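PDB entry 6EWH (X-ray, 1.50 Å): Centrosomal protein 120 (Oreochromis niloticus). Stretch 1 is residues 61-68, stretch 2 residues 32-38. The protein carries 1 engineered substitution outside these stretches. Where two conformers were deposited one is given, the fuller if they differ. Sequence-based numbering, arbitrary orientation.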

# COMPACT_ATOMS: atom_id res chain seq x y z
N PHE A 61 9.29 -9.92 0.24
CA PHE A 61 7.92 -9.67 -0.18
C PHE A 61 7.44 -8.42 0.54
O PHE A 61 8.07 -7.95 1.49
CB PHE A 61 7.00 -10.85 0.14
CG PHE A 61 6.92 -11.18 1.61
CD1 PHE A 61 7.86 -12.01 2.20
CD2 PHE A 61 5.90 -10.64 2.40
CE1 PHE A 61 7.80 -12.30 3.56
CE2 PHE A 61 5.84 -10.93 3.76
CZ PHE A 61 6.79 -11.76 4.34
N PHE A 62 6.34 -7.87 0.06
CA PHE A 62 5.73 -6.71 0.71
C PHE A 62 4.52 -7.13 1.53
O PHE A 62 3.76 -8.03 1.15
CB PHE A 62 5.35 -5.64 -0.31
CG PHE A 62 6.52 -5.14 -1.09
CD1 PHE A 62 7.41 -4.24 -0.53
CD2 PHE A 62 6.77 -5.63 -2.36
CE1 PHE A 62 8.53 -3.81 -1.24
CE2 PHE A 62 7.88 -5.21 -3.08
CZ PHE A 62 8.76 -4.30 -2.52
N TYR A 63 4.35 -6.46 2.67
CA TYR A 63 3.21 -6.69 3.55
C TYR A 63 2.53 -5.36 3.85
O TYR A 63 3.20 -4.35 4.09
CB TYR A 63 3.63 -7.33 4.89
CG TYR A 63 2.56 -7.15 5.94
CD1 TYR A 63 1.45 -7.99 5.96
CD2 TYR A 63 2.62 -6.10 6.86
CE1 TYR A 63 0.44 -7.82 6.88
CE2 TYR A 63 1.60 -5.92 7.79
CZ TYR A 63 0.52 -6.78 7.79
OH TYR A 63 -0.50 -6.63 8.71
N TYR A 64 1.20 -5.37 3.87
CA TYR A 64 0.47 -4.24 4.43
C TYR A 64 -0.90 -4.71 4.88
O TYR A 64 -1.40 -5.75 4.44
CB TYR A 64 0.35 -3.07 3.46
CG TYR A 64 -0.20 -3.42 2.10
CD1 TYR A 64 0.65 -3.83 1.08
CD2 TYR A 64 -1.56 -3.31 1.82
CE1 TYR A 64 0.15 -4.14 -0.18
CE2 TYR A 64 -2.06 -3.60 0.58
CZ TYR A 64 -1.21 -4.01 -0.42
OH TYR A 64 -1.70 -4.32 -1.67
N SER A 65 -1.50 -3.92 5.76
CA SER A 65 -2.86 -4.13 6.23
C SER A 65 -3.76 -3.13 5.53
O SER A 65 -3.57 -1.92 5.66
CB SER A 65 -2.91 -3.92 7.74
OG SER A 65 -4.21 -4.15 8.23
N LEU A 66 -4.74 -3.63 4.78
CA LEU A 66 -5.68 -2.79 4.05
C LEU A 66 -7.06 -3.00 4.66
O LEU A 66 -7.65 -4.07 4.51
CB LEU A 66 -5.68 -3.13 2.55
CG LEU A 66 -6.63 -2.30 1.67
CD1 LEU A 66 -6.27 -0.83 1.68
CD2 LEU A 66 -6.62 -2.82 0.26
N LEU A 67 -7.54 -1.99 5.38
CA LEU A 67 -8.79 -2.05 6.13
C LEU A 67 -8.90 -3.34 6.96
O LEU A 67 -9.91 -4.04 6.95
CB LEU A 67 -10.01 -1.87 5.22
CG LEU A 67 -10.08 -0.55 4.45
CD1 LEU A 67 -11.42 -0.43 3.73
CD2 LEU A 67 -9.85 0.64 5.35
N GLY A 68 -7.82 -3.65 7.67
CA GLY A 68 -7.82 -4.82 8.53
C GLY A 68 -7.55 -6.14 7.84
O GLY A 68 -7.62 -7.19 8.49
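Stretch 2 32-38: VLSVTVA

Packing of stretch 2 (V32 to A38) on stretch 1 (F61 to G68). Stretch 2 is extended β-strand throughout, part of a strand that continues beyond it at each end; in stretch 1 the strand runs from F61 to L66 and gives way to a loop at L67. The two strands run almost antiparallel, with 170° between their N-to-C directions, and their axes come no closer than 9.6 Å. At that spacing the backbones do not pair: no hydrogen bond links the stretches directly, and the contact is made by side chains filling the gap between the strands. The nearest CA pairs mark the register, F62 CA to V37 CA at 8.3 Å and L66 CA to V35 CA at 8.4 Å. Strand alternation decides which residues take part. F61, at the start of stretch 1, is out of reach of stretch 2. F62 points toward it, with chi1 in the m well, and its ring atom CD2 lies 4.3 Å from V37 CG2, a loose apolar contact that the ring meets obliquely. Y63 is again out of reach. Y64 (chi1 p) directs its CA-to-CB bond toward stretch 2 and brings its ring obliquely against V35, with Y64 CZ 3.6 Å from V35 CG1 and Y64 OH 3.4 Å from V35 CB. The phenol is thus packed against an aliphatic side chain while its oxygen finds a polar partner in a water, 2.6 Å from Y64 OH. The same water donates a weak hydrogen bond to V35 O, at 3.5 Å, so a solvent molecule supplies the polar link between the strands that direct bonding does not. S65 is out of reach, and L66 returns to the interface. With chi1 t and chi2 p, L66 places CD1 3.9 Å from L33 CD2 and 4.0 Å from V35 CG2, so this one methyl touches two successive inward-pointing residues of stretch 2. V35 in turn meets both Y64 and L66 and has the largest covered area of any residue in the two stretches, 64 Å². At L67 the backbone leaves the extended conformation, with phi/psi of 47/46°, and the side chain still points toward stretch 2: L67 CD1 lies 4.1 Å from L33 CD2, the same methyl that L66 touches. G68, at phi/psi 82/5°, makes no contact; a CB there would be jammed against the carbonyl oxygen of L67. On stretch 2, L33, V35 and V37 point toward stretch 1, whereas S34 and T36 between them point away. Together the stretches bury 343 Å², both sides summed.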

# COMPACT_ATOMS: atom_id res chain seq x y z
N VAL A 32 -14.43 0.09 -5.02
CA VAL A 32 -13.22 -0.73 -4.95
C VAL A 32 -12.07 0.17 -4.51
O VAL A 32 -11.83 1.23 -5.11
CB VAL A 32 -12.90 -1.41 -6.29
CG1 VAL A 32 -11.65 -2.27 -6.16
CG2 VAL A 32 -14.09 -2.26 -6.73
N LEU A 33 -11.36 -0.25 -3.46
CA LEU A 33 -10.16 0.42 -2.98
C LEU A 33 -8.99 -0.52 -3.25
O LEU A 33 -9.01 -1.68 -2.81
CB LEU A 33 -10.30 0.69 -1.49
CG LEU A 33 -9.06 1.29 -0.83
CD1 LEU A 33 -8.75 2.69 -1.37
CD2 LEU A 33 -9.30 1.37 0.68
N SER A 34 -7.97 -0.04 -3.96
CA SER A 34 -6.89 -0.92 -4.40
C SER A 34 -5.53 -0.30 -4.13
O SER A 34 -5.36 0.92 -4.11
CB SER A 34 -6.98 -1.26 -5.89
OG SER A 34 -6.84 -0.11 -6.68
N VAL A 35 -4.56 -1.19 -3.90
CA VAL A 35 -3.16 -0.83 -3.69
C VAL A 35 -2.34 -1.63 -4.68
O VAL A 35 -2.48 -2.86 -4.75
CB VAL A 35 -2.72 -1.16 -2.26
CG1 VAL A 35 -1.23 -0.81 -2.07
CG2 VAL A 35 -3.57 -0.43 -1.25
N THR A 36 -1.48 -0.95 -5.43
CA THR A 36 -0.61 -1.62 -6.40
C THR A 36 0.84 -1.29 -6.05
O THR A 36 1.20 -0.11 -5.93
CB THR A 36 -0.90 -1.17 -7.83
OG1 THR A 36 -2.26 -1.42 -8.15
CG2 THR A 36 0.02 -1.92 -8.81
N VAL A 37 1.64 -2.33 -5.87
CA VAL A 37 3.09 -2.18 -5.74
C VAL A 37 3.69 -2.43 -7.12
O VAL A 37 3.56 -3.53 -7.68
CB VAL A 37 3.68 -3.08 -4.64
CG1 VAL A 37 3.10 -2.69 -3.28
CG2 VAL A 37 3.44 -4.58 -4.92
N ALA A 38 4.31 -1.40 -7.68
CA ALA A 38 4.67 -1.39 -9.10
C ALA A 38 6.14 -1.68 -9.40
O ALA A 38 6.43 -2.35 -10.40
CB ALA A 38 4.27 -0.04 -9.72
O HOH W 1 -0.13 -5.13 -3.60